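Local coordinates for esterase family protein (Staphylococcus aureus, PDB 6VH9) that probably hydrolyses carboxylic esters as a serine esterase of the esterase D family, possibly including S-formylglutathione, at residues 23-28 / 71-76. Sequence-based numbering, arbitrary orientation.
Sequences VILPED and KLAVIM
I24 and V74 form a hydrogen-bonded antiparallel pair, gripping each other twice through the backbone: I24 N to V74 O at 2.9 Å and V74 N to I24 O at 3.0 Å. Each oxygen also takes a CA-H...O contact, V74 O from V23 CA at 3.3 Å and I24 O from A73 CA.

P26 has no N-H to offer L72 O, so the paired bonds are not repeated here. Its ring leans on the other chain instead, CG sitting 3.3 Å from L72 O, a buried oxygen without a hydrogen-bond partner.

Among the apolar side chains, those of I24 and V74 run alongside each other on one face of the sheet, CB to CB at 4.1 Å. The CE of M76, swung back by a bend at chi3 (-65°), touches both CG1 and CD1 of I24. On the face shared by V23 and I75, I75 CD1 reaches both methyls of V23, 3.8 Å from CG2.

Beyond the strands, D28 OD1 makes a salt bridge to K71 NZ at 3.1 Å, the lysine chain bending at chi3 and chi4 to get there; OD2 of D28 bonds S30 OG.

K71, with positive phi, closes helix 63-69 in a Schellman motif and leads into strand 72-76. That helix packs on I24, P26 and V74, while strands 3-12 and 42-47 flank the pair in the central sheet of this alpha/beta-hydrolase fold.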
loop_
_atom_site.group_PDB
_atom_site.type_symbol
_atom_site.label_atom_id
_atom_site.label_comp_id
_atom_site.label_asym_id
_atom_site.label_seq_id
_atom_site.Cartn_x
_atom_site.Cartn_y
_atom_site.Cartn_z
ATOM N N VAL A 23 4.810 9.246 3.544
ATOM C CA VAL A 23 5.498 9.897 4.655
ATOM C C VAL A 23 6.519 8.935 5.246
ATOM O O VAL A 23 6.213 7.760 5.490
ATOM C CB VAL A 23 4.513 10.369 5.744
ATOM C CG1 VAL A 23 5.267 10.860 6.995
ATOM C CG2 VAL A 23 3.618 11.503 5.199
ATOM N N ILE A 24 7.739 9.423 5.453
ATOM C CA ILE A 24 8.736 8.724 6.262
ATOM C C ILE A 24 8.752 9.394 7.628
ATOM O O ILE A 24 8.960 10.609 7.722
ATOM C CB ILE A 24 10.131 8.766 5.619
ATOM C CG1 ILE A 24 10.166 7.945 4.332
ATOM C CG2 ILE A 24 11.178 8.220 6.593
ATOM C CD1 ILE A 24 11.363 8.290 3.431
ATOM N N LEU A 25 8.533 8.610 8.689
ATOM C CA LEU A 25 8.461 9.126 10.056
ATOM C C LEU A 25 9.445 8.333 10.906
ATOM O O LEU A 25 9.116 7.246 11.404
ATOM C CB LEU A 25 7.037 9.029 10.604
ATOM C CG LEU A 25 6.737 9.830 11.869
ATOM C CD1 LEU A 25 6.645 11.334 11.539
ATOM C CD2 LEU A 25 5.435 9.349 12.503
ATOM N N PRO A 26 10.672 8.833 11.071
ATOM C CA PRO A 26 11.662 8.106 11.870
ATOM C C PRO A 26 11.166 7.919 13.295
ATOM O O PRO A 26 10.368 8.707 13.811
ATOM C CB PRO A 26 12.895 9.017 11.819
ATOM C CG PRO A 26 12.729 9.786 10.552
ATOM C CD PRO A 26 11.255 10.030 10.437
ATOM N N GLU A 27 11.625 6.856 13.926
ATOM C CA GLU A 27 11.144 6.558 15.263
ATOM C C GLU A 27 11.953 7.319 16.312
ATOM O O GLU A 27 13.148 7.582 16.148
ATOM C CB GLU A 27 11.190 5.050 15.528
ATOM C CG GLU A 27 10.148 4.253 14.723
ATOM C CD GLU A 27 10.318 2.743 14.885
ATOM O OE1 GLU A 27 10.786 2.321 15.954
ATOM O OE2 GLU A 27 10.008 1.989 13.943
ATOM N N ASP A 28 11.263 7.714 17.375
ATOM C CA ASP A 28 11.860 8.329 18.551
ATOM C C ASP A 28 11.290 7.627 19.772
ATOM O O ASP A 28 10.120 7.232 19.773
ATOM C CB ASP A 28 11.555 9.843 18.591
ATOM C CG ASP A 28 12.213 10.542 19.762
ATOM O OD1 ASP A 28 13.398 10.909 19.644
ATOM O OD2 ASP A 28 11.546 10.723 20.806
ATOM N N LYS A 71 17.124 11.311 11.527
ATOM C CA LYS A 71 15.887 11.629 12.241
ATOM C C LYS A 71 15.039 12.644 11.482
ATOM O O LYS A 71 14.412 13.523 12.076
ATOM C CB LYS A 71 16.212 12.167 13.639
ATOM C CG LYS A 71 16.151 11.196 14.791
ATOM C CD LYS A 71 15.786 11.989 16.042
ATOM C CE LYS A 71 14.862 11.233 16.951
ATOM N NZ LYS A 71 15.538 10.039 17.515
ATOM N N LEU A 72 14.988 12.509 10.161
ATOM C CA LEU A 72 14.319 13.487 9.310
ATOM C C LEU A 72 13.014 12.899 8.788
ATOM O O LEU A 72 13.024 11.887 8.084
ATOM C CB LEU A 72 15.235 13.891 8.151
ATOM C CG LEU A 72 14.683 14.890 7.128
ATOM C CD1 LEU A 72 14.509 16.254 7.787
ATOM C CD2 LEU A 72 15.610 15.003 5.895
ATOM N N ALA A 73 11.894 13.522 9.141
ATOM C CA ALA A 73 10.633 13.171 8.501
ATOM C C ALA A 73 10.611 13.689 7.066
ATOM O O ALA A 73 11.090 14.788 6.779
ATOM C CB ALA A 73 9.457 13.748 9.283
ATOM N N VAL A 74 10.032 12.907 6.160
ATOM C CA VAL A 74 9.975 13.273 4.745
ATOM C C VAL A 74 8.543 13.131 4.249
ATOM O O VAL A 74 7.912 12.085 4.433
ATOM C CB VAL A 74 10.938 12.427 3.886
ATOM C CG1 VAL A 74 10.925 12.910 2.435
ATOM C CG2 VAL A 74 12.375 12.496 4.439
ATOM N N ILE A 75 8.048 14.173 3.590
ATOM C CA ILE A 75 6.683 14.231 3.083
ATOM C C ILE A 75 6.770 14.207 1.561
ATOM O O ILE A 75 7.392 15.091 0.956
ATOM C CB ILE A 75 5.969 15.502 3.566
ATOM C CG1 ILE A 75 6.229 15.744 5.065
ATOM C CG2 ILE A 75 4.484 15.454 3.229
ATOM C CD1 ILE A 75 5.705 14.642 5.976
ATOM N N MET A 76 6.138 13.221 0.935
ATOM C CA MET A 76 6.254 13.060 -0.516
ATOM C C MET A 76 4.879 13.100 -1.167
ATOM O O MET A 76 4.189 12.068 -1.236
ATOM C CB MET A 76 6.982 11.763 -0.868
ATOM C CG MET A 76 8.485 11.866 -0.618
ATOM S SD MET A 76 9.312 10.302 -0.254
ATOM C CE MET A 76 8.538 9.855 1.314
#